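Local coordinates for carboxylesterase YbfK (Bacillus subtilis, PDB 4CCY), which hydrolyses carboxylic esters to an alcohol and a carboxylate, as a carboxylesterase of the alpha/beta-hydrolase superfamily, at residues S13-S24 / L195-W206; L130-F138 / A149-F158. All coordinates share one frame; numbering follows the deposited sequence.

Contact 1: residues S13-S24 / L195-W206; sequences SGLRFYQAYDQS and LLQRQIVAGVEW
With CG trans to the backbone N in both Trp206 (chi1 -177°) and Gln199 (chi1 180°), the indole reaches Gly14 and the amide passes between Tyr21 and Ser24 on the facing helix. Gly14 CA sits over the five-membered ring of Trp206, 3.4 Å from its centroid and almost on the ring normal, a CH-pi contact. Farther along the indole, Trp206 CE3 meets Phe17 CD2 at 3.6 Å, though these rings, slid apart, barely overlap; Trp206 CH2 lies 3.9 Å from Tyr18 CE1, at the edge of the Tyr18 ring. An alanine in place of Trp206 would probably strip Gly14 of its aromatic cover and open a gap beside Phe17 and Tyr18. Gln199 is a knob in the hole formed by Phe17, Ala20, Tyr21 and Ser24. Its OE1 accepts an in-plane, lone-pair hydrogen bond from Ser24 OG (2.8 Å), while NE2 lies over one face of the Tyr21 ring and bonds to Ser66. Water 1 joins Ser13 O to Ala202 O, and water 3 Ala20 O to Leu195 O. The axes of 13-24 and 195-205 approach to 8.4 Å at 160°, nearly antiparallel, and on its other side helix 194-205 packs Ile200 and Val204 against helix 175-186.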
loop_
_atom_site.group_PDB
_atom_site.type_symbol
_atom_site.label_atom_id
_atom_site.label_comp_id
_atom_site.label_asym_id
_atom_site.label_seq_id
_atom_site.Cartn_x
_atom_site.Cartn_y
_atom_site.Cartn_z
ATOM N N SER A 13 22.973 0.750 -9.919
ATOM C CA SER A 13 21.940 -0.008 -9.214
ATOM C C SER A 13 20.534 0.502 -9.536
ATOM O O SER A 13 19.585 -0.291 -9.628
ATOM C CB SER A 13 22.170 0.067 -7.706
ATOM O OG SER A 13 23.407 -0.507 -7.363
ATOM N N GLY A 14 20.412 1.822 -9.698
ATOM C CA GLY A 14 19.136 2.459 -10.008
ATOM C C GLY A 14 18.586 1.986 -11.335
ATOM O O GLY A 14 17.384 1.704 -11.466
ATOM N N LEU A 15 19.476 1.897 -12.322
ATOM C CA LEU A 15 19.123 1.395 -13.640
ATOM C C LEU A 15 18.629 -0.049 -13.558
ATOM O O LEU A 15 17.620 -0.399 -14.159
ATOM C CB LEU A 15 20.325 1.500 -14.582
ATOM C CG LEU A 15 20.101 1.267 -16.079
ATOM C CD1 LEU A 15 19.078 2.232 -16.667
ATOM C CD2 LEU A 15 21.432 1.367 -16.805
ATOM N N ARG A 16 19.339 -0.877 -12.800
ATOM C CA ARG A 16 18.958 -2.271 -12.643
ATOM C C ARG A 16 17.577 -2.403 -11.989
ATOM O O ARG A 16 16.798 -3.290 -12.358
ATOM C CB ARG A 16 20.032 -3.049 -11.886
ATOM C CG ARG A 16 21.181 -3.487 -12.780
ATOM C CD ARG A 16 22.207 -4.307 -12.024
ATOM N NE ARG A 16 23.328 -3.487 -11.568
ATOM C CZ ARG A 16 23.632 -3.248 -10.294
ATOM N NH1 ARG A 16 22.900 -3.766 -9.309
ATOM N NH2 ARG A 16 24.678 -2.488 -10.001
ATOM N N PHE A 17 17.278 -1.510 -11.044
ATOM C CA PHE A 17 15.958 -1.479 -10.413
ATOM C C PHE A 17 14.833 -1.064 -11.378
ATOM O O PHE A 17 13.813 -1.754 -11.485
ATOM C CB PHE A 17 15.936 -0.576 -9.172
ATOM C CG PHE A 17 14.552 -0.326 -8.644
ATOM C CD1 PHE A 17 13.840 -1.349 -8.001
ATOM C CD2 PHE A 17 13.939 0.912 -8.814
ATOM C CE1 PHE A 17 12.553 -1.129 -7.516
ATOM C CE2 PHE A 17 12.653 1.135 -8.340
ATOM C CZ PHE A 17 11.959 0.112 -7.693
ATOM N N TYR A 18 15.027 0.064 -12.057
ATOM C CA TYR A 18 14.101 0.526 -13.087
ATOM C C TYR A 18 13.879 -0.565 -14.137
ATOM O O TYR A 18 12.751 -0.808 -14.550
ATOM C CB TYR A 18 14.585 1.854 -13.714
ATOM C CG TYR A 18 14.086 3.116 -13.003
ATOM C CD1 TYR A 18 14.524 3.446 -11.716
ATOM C CD2 TYR A 18 13.179 3.988 -13.632
ATOM C CE1 TYR A 18 14.065 4.590 -11.069
ATOM C CE2 TYR A 18 12.713 5.140 -12.998
ATOM C CZ TYR A 18 13.154 5.433 -11.711
ATOM O OH TYR A 18 12.690 6.570 -11.072
ATOM N N GLN A 19 14.952 -1.252 -14.530
ATOM C CA GLN A 19 14.841 -2.362 -15.469
ATOM C C GLN A 19 13.993 -3.498 -14.893
ATOM O O GLN A 19 13.098 -3.999 -15.567
ATOM C CB GLN A 19 16.222 -2.864 -15.922
ATOM C CG GLN A 19 16.908 -1.952 -16.942
ATOM C CD GLN A 19 18.349 -2.351 -17.239
ATOM O OE1 GLN A 19 18.884 -3.292 -16.650
ATOM N NE2 GLN A 19 18.982 -1.636 -18.166
ATOM N N ALA A 20 14.259 -3.882 -13.645
ATOM C CA ALA A 20 13.473 -4.924 -12.986
ATOM C C ALA A 20 11.983 -4.552 -12.863
ATOM O O ALA A 20 11.120 -5.400 -13.085
ATOM C CB ALA A 20 14.070 -5.278 -11.624
ATOM N N TYR A 21 11.699 -3.295 -12.495
ATOM C CA TYR A 21 10.334 -2.739 -12.429
ATOM C C TYR A 21 9.619 -2.881 -13.779
ATOM O O TYR A 21 8.484 -3.342 -13.840
ATOM C CB TYR A 21 10.395 -1.256 -12.022
ATOM C CG TYR A 21 9.116 -0.627 -11.470
ATOM C CD1 TYR A 21 7.841 -1.084 -11.849
ATOM C CD2 TYR A 21 9.185 0.455 -10.602
ATOM C CE1 TYR A 21 6.687 -0.500 -11.346
ATOM C CE2 TYR A 21 8.034 1.055 -10.106
ATOM C CZ TYR A 21 6.787 0.570 -10.482
ATOM O OH TYR A 21 5.644 1.158 -10.003
ATOM N N ASP A 22 10.278 -2.470 -14.862
ATOM C CA ASP A 22 9.687 -2.620 -16.196
ATOM C C ASP A 22 9.405 -4.084 -16.536
ATOM O O ASP A 22 8.372 -4.389 -17.130
ATOM C CB ASP A 22 10.552 -1.952 -17.262
ATOM C CG ASP A 22 10.573 -0.437 -17.131
ATOM O OD1 ASP A 22 9.665 0.128 -16.469
ATOM O OD2 ASP A 22 11.494 0.194 -17.685
ATOM N N GLN A 23 10.303 -4.986 -16.136
ATOM C CA GLN A 23 10.054 -6.429 -16.279
ATOM C C GLN A 23 8.777 -6.812 -15.562
ATOM O O GLN A 23 7.922 -7.478 -16.136
ATOM C CB GLN A 23 11.150 -7.282 -15.649
ATOM C CG GLN A 23 12.564 -6.817 -15.846
ATOM C CD GLN A 23 13.095 -7.228 -17.178
ATOM O OE1 GLN A 23 12.587 -6.794 -18.204
ATOM N NE2 GLN A 23 14.115 -8.070 -17.177
ATOM N N SER A 24 8.669 -6.394 -14.297
ATOM C CA SER A 24 7.541 -6.786 -13.454
ATOM C C SER A 24 6.230 -6.369 -14.086
ATOM O O SER A 24 5.225 -7.067 -13.948
ATOM C CB SER A 24 7.669 -6.189 -12.054
ATOM O OG SER A 24 8.702 -6.821 -11.328
ATOM N N LEU A 195 9.508 -12.326 -10.958
ATOM C CA LEU A 195 9.734 -10.945 -11.373
ATOM C C LEU A 195 9.663 -10.000 -10.185
ATOM O O LEU A 195 10.514 -9.120 -10.046
ATOM C CB LEU A 195 8.770 -10.525 -12.485
ATOM C CG LEU A 195 8.997 -11.215 -13.842
ATOM C CD1 LEU A 195 7.942 -10.789 -14.850
ATOM C CD2 LEU A 195 10.401 -10.958 -14.380
ATOM N N LEU A 196 8.677 -10.203 -9.310
ATOM C CA LEU A 196 8.543 -9.376 -8.110
ATOM C C LEU A 196 9.663 -9.603 -7.102
ATOM O O LEU A 196 10.164 -8.647 -6.515
ATOM C CB LEU A 196 7.175 -9.545 -7.434
ATOM C CG LEU A 196 6.206 -8.367 -7.557
ATOM C CD1 LEU A 196 4.961 -8.607 -6.710
ATOM C CD2 LEU A 196 6.868 -7.046 -7.158
ATOM N N GLN A 197 10.046 -10.865 -6.917
ATOM C CA GLN A 197 11.199 -11.235 -6.096
ATOM C C GLN A 197 12.412 -10.422 -6.530
ATOM O O GLN A 197 13.072 -9.773 -5.709
ATOM C CB GLN A 197 11.497 -12.732 -6.258
ATOM C CG GLN A 197 12.682 -13.247 -5.441
ATOM C CD GLN A 197 12.326 -13.546 -3.996
ATOM O OE1 GLN A 197 11.162 -13.798 -3.673
ATOM N NE2 GLN A 197 13.331 -13.520 -3.113
ATOM N N ARG A 198 12.669 -10.427 -7.834
ATOM C CA ARG A 198 13.837 -9.768 -8.391
ATOM C C ARG A 198 13.807 -8.250 -8.176
ATOM O O ARG A 198 14.808 -7.657 -7.763
ATOM C CB ARG A 198 13.970 -10.112 -9.880
ATOM C CG ARG A 198 14.992 -9.268 -10.613
ATOM C CD ARG A 198 16.386 -9.825 -10.399
ATOM N NE ARG A 198 17.418 -8.813 -10.620
ATOM C CZ ARG A 198 18.019 -8.137 -9.644
ATOM N NH1 ARG A 198 17.683 -8.357 -8.376
ATOM N NH2 ARG A 198 18.958 -7.243 -9.936
ATOM N N GLN A 199 12.649 -7.644 -8.444
ATOM C CA GLN A 199 12.479 -6.201 -8.354
ATOM C C GLN A 199 12.713 -5.686 -6.937
ATOM O O GLN A 199 13.445 -4.717 -6.738
ATOM C CB GLN A 199 11.092 -5.780 -8.849
ATOM C CG GLN A 199 10.878 -4.277 -8.763
ATOM C CD GLN A 199 9.463 -3.835 -9.077
ATOM O OE1 GLN A 199 8.760 -4.471 -9.850
ATOM N NE2 GLN A 199 9.053 -2.721 -8.497
ATOM N N ILE A 200 12.090 -6.343 -5.965
ATOM C CA ILE A 200 12.230 -5.972 -4.562
ATOM C C ILE A 200 13.690 -6.074 -4.090
ATOM O O ILE A 200 14.182 -5.178 -3.391
ATOM C CB ILE A 200 11.286 -6.811 -3.666
ATOM C CG1 ILE A 200 9.830 -6.488 -4.006
ATOM C CG2 ILE A 200 11.572 -6.566 -2.187
ATOM C CD1 ILE A 200 8.846 -7.463 -3.409
ATOM N N VAL A 201 14.371 -7.155 -4.478
ATOM C CA VAL A 201 15.795 -7.343 -4.167
ATOM C C VAL A 201 16.626 -6.217 -4.771
ATOM O O VAL A 201 17.433 -5.606 -4.079
ATOM C CB VAL A 201 16.308 -8.734 -4.611
ATOM C CG1 VAL A 201 17.830 -8.842 -4.497
ATOM C CG2 VAL A 201 15.654 -9.822 -3.778
ATOM N N ALA A 202 16.384 -5.916 -6.046
ATOM C CA ALA A 202 17.109 -4.857 -6.762
ATOM C C ALA A 202 16.789 -3.476 -6.187
ATOM O O ALA A 202 17.630 -2.577 -6.203
ATOM C CB ALA A 202 16.806 -4.912 -8.259
ATOM N N GLY A 203 15.569 -3.318 -5.678
ATOM C CA GLY A 203 15.157 -2.094 -5.000
ATOM C C GLY A 203 16.014 -1.830 -3.779
ATOM O O GLY A 203 16.506 -0.721 -3.588
ATOM N N VAL A 204 16.190 -2.866 -2.966
ATOM C CA VAL A 204 17.000 -2.804 -1.765
ATOM C C VAL A 204 18.497 -2.619 -2.099
ATOM O O VAL A 204 19.203 -1.885 -1.411
ATOM C CB VAL A 204 16.759 -4.047 -0.865
ATOM C CG1 VAL A 204 17.581 -3.963 0.410
ATOM C CG2 VAL A 204 15.275 -4.189 -0.523
ATOM N N GLU A 205 18.970 -3.272 -3.160
ATOM C CA GLU A 205 20.360 -3.095 -3.616
ATOM C C GLU A 205 20.673 -1.654 -4.015
ATOM O O GLU A 205 21.781 -1.175 -3.803
ATOM C CB GLU A 205 20.685 -4.043 -4.763
ATOM C CG GLU A 205 20.860 -5.477 -4.290
ATOM C CD GLU A 205 21.127 -6.443 -5.419
ATOM O OE1 GLU A 205 20.479 -6.331 -6.488
ATOM O OE2 GLU A 205 21.989 -7.325 -5.232
ATOM N N TRP A 206 19.685 -0.976 -4.586
ATOM C CA TRP A 206 19.831 0.416 -4.965
ATOM C C TRP A 206 19.949 1.269 -3.737
ATOM O O TRP A 206 18.998 1.408 -2.986
ATOM C CB TRP A 206 18.655 0.852 -5.847
ATOM C CG TRP A 206 18.745 2.279 -6.349
ATOM C CD1 TRP A 206 19.887 3.063 -6.496
ATOM C CD2 TRP A 206 17.640 3.129 -6.811
ATOM N NE1 TRP A 206 19.570 4.306 -6.989
ATOM C CE2 TRP A 206 18.242 4.412 -7.199
ATOM C CE3 TRP A 206 16.261 2.967 -6.927
ATOM C CZ2 TRP A 206 17.477 5.464 -7.686
ATOM C CZ3 TRP A 206 15.505 4.035 -7.427
ATOM C CH2 TRP A 206 16.098 5.253 -7.783
HETATM O O HOH W 1 19.596 -2.739 -8.335
HETATM O O HOH W 2 23.550 1.275 -4.722
HETATM O O HOH W 3 11.729 -7.894 -12.132
#

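Contact 2: residues L130-F138 / A149-F158; sequences LGGSHIVNF and AVVISPAEAF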
loop_
_atom_site.group_PDB
_atom_site.type_symbol
_atom_site.label_atom_id
_atom_site.label_comp_id
_atom_site.label_asym_id
_atom_site.label_seq_id
_atom_site.Cartn_x
_atom_site.Cartn_y
_atom_site.Cartn_z
ATOM N N LEU A 130 2.044 -0.525 4.250
ATOM C CA LEU A 130 2.296 0.938 4.225
ATOM C C LEU A 130 1.188 1.771 3.562
ATOM O O LEU A 130 0.719 2.767 4.124
ATOM C CB LEU A 130 3.628 1.261 3.550
ATOM C CG LEU A 130 4.055 2.736 3.407
ATOM C CD1 LEU A 130 4.209 3.415 4.772
ATOM C CD2 LEU A 130 5.356 2.823 2.634
ATOM N N GLY A 131 0.784 1.393 2.356
ATOM C CA GLY A 131 -0.316 2.093 1.707
ATOM C C GLY A 131 -1.623 1.962 2.480
ATOM O O GLY A 131 -2.464 2.850 2.444
ATOM N N GLY A 132 -1.808 0.838 3.162
ATOM C CA GLY A 132 -2.957 0.680 4.050
ATOM C C GLY A 132 -2.907 1.697 5.179
ATOM O O GLY A 132 -3.915 2.339 5.490
ATOM N N SER A 133 -1.735 1.858 5.793
ATOM C CA SER A 133 -1.554 2.871 6.846
ATOM C C SER A 133 -1.682 4.294 6.315
ATOM O O SER A 133 -2.212 5.149 6.999
ATOM C CB SER A 133 -0.240 2.665 7.601
ATOM O OG SER A 133 -0.230 1.363 8.187
ATOM N N HIS A 134 -1.247 4.545 5.082
ATOM C CA HIS A 134 -1.525 5.846 4.440
ATOM C C HIS A 134 -3.008 6.118 4.351
ATOM O O HIS A 134 -3.477 7.244 4.606
ATOM C CB HIS A 134 -0.894 5.922 3.055
ATOM C CG HIS A 134 0.552 6.337 3.073
ATOM N ND1 HIS A 134 0.938 7.633 2.978
ATOM C CD2 HIS A 134 1.712 5.587 3.194
ATOM C CE1 HIS A 134 2.284 7.706 3.044
ATOM N NE2 HIS A 134 2.761 6.452 3.179
ATOM N N ILE A 135 -3.767 5.084 3.993
ATOM C CA ILE A 135 -5.206 5.233 3.810
ATOM C C ILE A 135 -5.924 5.550 5.115
ATOM O O ILE A 135 -6.784 6.429 5.129
ATOM C CB ILE A 135 -5.822 4.038 3.053
ATOM C CG1 ILE A 135 -5.394 4.110 1.587
ATOM C CG2 ILE A 135 -7.344 4.044 3.125
ATOM C CD1 ILE A 135 -5.400 2.793 0.871
ATOM N N VAL A 136 -5.560 4.877 6.203
ATOM C CA VAL A 136 -6.157 5.176 7.504
ATOM C C VAL A 136 -5.851 6.622 7.885
ATOM O O VAL A 136 -6.747 7.361 8.301
ATOM C CB VAL A 136 -5.678 4.221 8.609
ATOM C CG1 VAL A 136 -6.335 4.568 9.941
ATOM C CG2 VAL A 136 -5.972 2.776 8.222
ATOM N N ASN A 137 -4.596 7.031 7.714
ATOM C CA ASN A 137 -4.192 8.416 7.968
ATOM C C ASN A 137 -4.955 9.427 7.099
ATOM O O ASN A 137 -5.418 10.463 7.594
ATOM C CB ASN A 137 -2.679 8.585 7.767
ATOM C CG ASN A 137 -2.197 9.969 8.151
ATOM O OD1 ASN A 137 -2.228 10.337 9.331
ATOM N ND2 ASN A 137 -1.745 10.750 7.158
ATOM N N PHE A 138 -5.084 9.111 5.807
ATOM C CA PHE A 138 -5.834 9.961 4.867
ATOM C C PHE A 138 -7.326 10.110 5.202
ATOM O O PHE A 138 -7.842 11.226 5.232
ATOM C CB PHE A 138 -5.636 9.496 3.400
ATOM C CG PHE A 138 -6.145 10.489 2.380
ATOM C CD1 PHE A 138 -5.540 11.728 2.241
ATOM C CD2 PHE A 138 -7.253 10.191 1.578
ATOM C CE1 PHE A 138 -6.013 12.656 1.315
ATOM C CE2 PHE A 138 -7.730 11.107 0.651
ATOM C CZ PHE A 138 -7.105 12.341 0.515
ATOM N N ALA A 149 -13.089 2.971 1.864
ATOM C CA ALA A 149 -11.675 2.705 2.109
ATOM C C ALA A 149 -11.425 1.233 2.438
ATOM O O ALA A 149 -12.122 0.658 3.272
ATOM C CB ALA A 149 -11.156 3.596 3.229
ATOM N N VAL A 150 -10.425 0.651 1.776
ATOM C CA VAL A 150 -10.022 -0.744 1.979
ATOM C C VAL A 150 -8.589 -0.806 2.504
ATOM O O VAL A 150 -7.645 -0.348 1.842
ATOM C CB VAL A 150 -10.101 -1.581 0.677
ATOM C CG1 VAL A 150 -9.698 -3.029 0.945
ATOM C CG2 VAL A 150 -11.490 -1.522 0.054
ATOM N N VAL A 151 -8.430 -1.395 3.681
ATOM C CA VAL A 151 -7.143 -1.476 4.343
ATOM C C VAL A 151 -6.735 -2.944 4.512
ATOM O O VAL A 151 -7.367 -3.693 5.260
ATOM C CB VAL A 151 -7.210 -0.756 5.704
ATOM C CG1 VAL A 151 -5.904 -0.895 6.477
ATOM C CG2 VAL A 151 -7.575 0.715 5.504
ATOM N N ILE A 152 -5.683 -3.349 3.808
ATOM C CA ILE A 152 -5.222 -4.754 3.821
ATOM C C ILE A 152 -3.845 -4.881 4.485
ATOM O O ILE A 152 -2.898 -4.213 4.081
ATOM C CB ILE A 152 -5.176 -5.380 2.391
ATOM C CG1 ILE A 152 -6.476 -5.120 1.610
ATOM C CG2 ILE A 152 -4.883 -6.882 2.455
ATOM C CD1 ILE A 152 -6.383 -5.446 0.126
ATOM N N SER A 153 -3.760 -5.733 5.508
ATOM C CA SER A 153 -2.516 -6.024 6.231
ATOM C C SER A 153 -1.732 -4.758 6.576
ATOM O O SER A 153 -0.554 -4.630 6.203
ATOM C CB SER A 153 -1.644 -6.987 5.420
ATOM O OG SER A 153 -2.384 -8.157 5.100
ATOM N N PRO A 154 -2.378 -3.819 7.295
ATOM C CA PRO A 154 -1.761 -2.501 7.496
ATOM C C PRO A 154 -0.448 -2.583 8.289
ATOM O O PRO A 154 -0.250 -3.500 9.113
ATOM C CB PRO A 154 -2.841 -1.706 8.250
ATOM C CG PRO A 154 -3.711 -2.744 8.890
ATOM C CD PRO A 154 -3.693 -3.926 7.960
ATOM N N ALA A 155 0.463 -1.668 7.969
ATOM C CA ALA A 155 1.726 -1.533 8.689
ATOM C C ALA A 155 1.408 -0.835 10.019
ATOM O O ALA A 155 1.207 0.389 10.054
ATOM C CB ALA A 155 2.720 -0.718 7.863
ATOM N N GLU A 156 1.334 -1.622 11.093
ATOM C CA GLU A 156 0.799 -1.165 12.385
ATOM C C GLU A 156 -0.600 -0.584 12.226
ATOM O O GLU A 156 -1.500 -1.276 11.743
ATOM C CB GLU A 156 1.754 -0.188 13.084
ATOM C CG GLU A 156 2.991 -0.874 13.627
ATOM C CD GLU A 156 3.670 -0.102 14.736
ATOM O OE1 GLU A 156 3.562 1.144 14.758
ATOM O OE2 GLU A 156 4.319 -0.748 15.583
ATOM N N ALA A 157 -0.779 0.678 12.626
ATOM C CA ALA A 157 -2.070 1.366 12.556
ATOM C C ALA A 157 -3.051 0.908 13.634
ATOM O O ALA A 157 -3.549 1.736 14.399
ATOM C CB ALA A 157 -2.689 1.253 11.160
ATOM N N PHE A 158 -3.325 -0.400 13.704
ATOM C CA PHE A 158 -4.276 -0.926 14.697
ATOM C C PHE A 158 -3.644 -1.619 15.898
ATOM O O PHE A 158 -4.285 -1.740 16.940
ATOM C CB PHE A 158 -5.314 -1.829 14.021
ATOM C CG PHE A 158 -6.126 -1.109 13.002
ATOM C CD1 PHE A 158 -7.230 -0.358 13.387
ATOM C CD2 PHE A 158 -5.748 -1.122 11.657
ATOM C CE1 PHE A 158 -7.974 0.341 12.446
ATOM C CE2 PHE A 158 -6.485 -0.422 10.715
ATOM C CZ PHE A 158 -7.592 0.311 11.106
#
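Val136 lays its CG2 methyl against Val151, CG2 to CG2 at 3.8 Å, the two side chains crossing at about a right angle. The same Val136 methyl also approaches the Phe158 ring obliquely, 4.1 Å from CE2. One helical turn back, Gly132 is where the backbones come close: its CA lies 4.7 Å from that of Val151, and a CB there would come tight against Val151 CG1. Ile135 brings CG2 to 3.8 Å from Ala149 CB and slides past Val151 in the opposite direction. Helix 130-141 and strand 146-152 belong to the beta-alpha-beta unit that starts with strand 123-128, and the sharp turn between that first strand and the helix matches the nucleophile elbow of alpha/beta hydrolases, with Ser129, the nucleophile by similarity, at its tip. From the helix, Ser133 OG, set anti to its carbonyl carbon (chi1 -59°), donates a hydrogen bond to Ala155 O in the chain beyond the strand; the modelled 2.5 Å is shorter than usual, so the exact length is doubtful. The donor stands 37° out of the carbonyl plane, away from a lone pair. Ala155 CB packs 3.7 Å from Leu130 N, at the start of the helix, and the Ala155 side chain comes within about 4 Å of that of Ser129. Pro154 O accepts a hydrogen bond from the hydroxyl of Tyr247, one of the residues around a bound sodium ion.

In the fold
Contact 1 is partly buried, its centre about 18 Å from the centre of the chain, whereas contact 2 is buried, about 7 Å from that point. They share no helix or strand, and their nearest atoms are about 12 Å apart. Contact 1 pairs two helices 171 residues apart; contact 2, between them in sequence, joins the helix and second strand of one beta-alpha-beta unit and runs on into the chain after that strand. The chemistry differs with position: contact 1 buries 764 Å² and combines aromatic packing, bridging waters and a serine bound to a side-chain amide, while contact 2 buries 425 Å², chiefly through small aliphatic groups, its serine bound to a backbone carbonyl near the catalytic serine assigned by similarity.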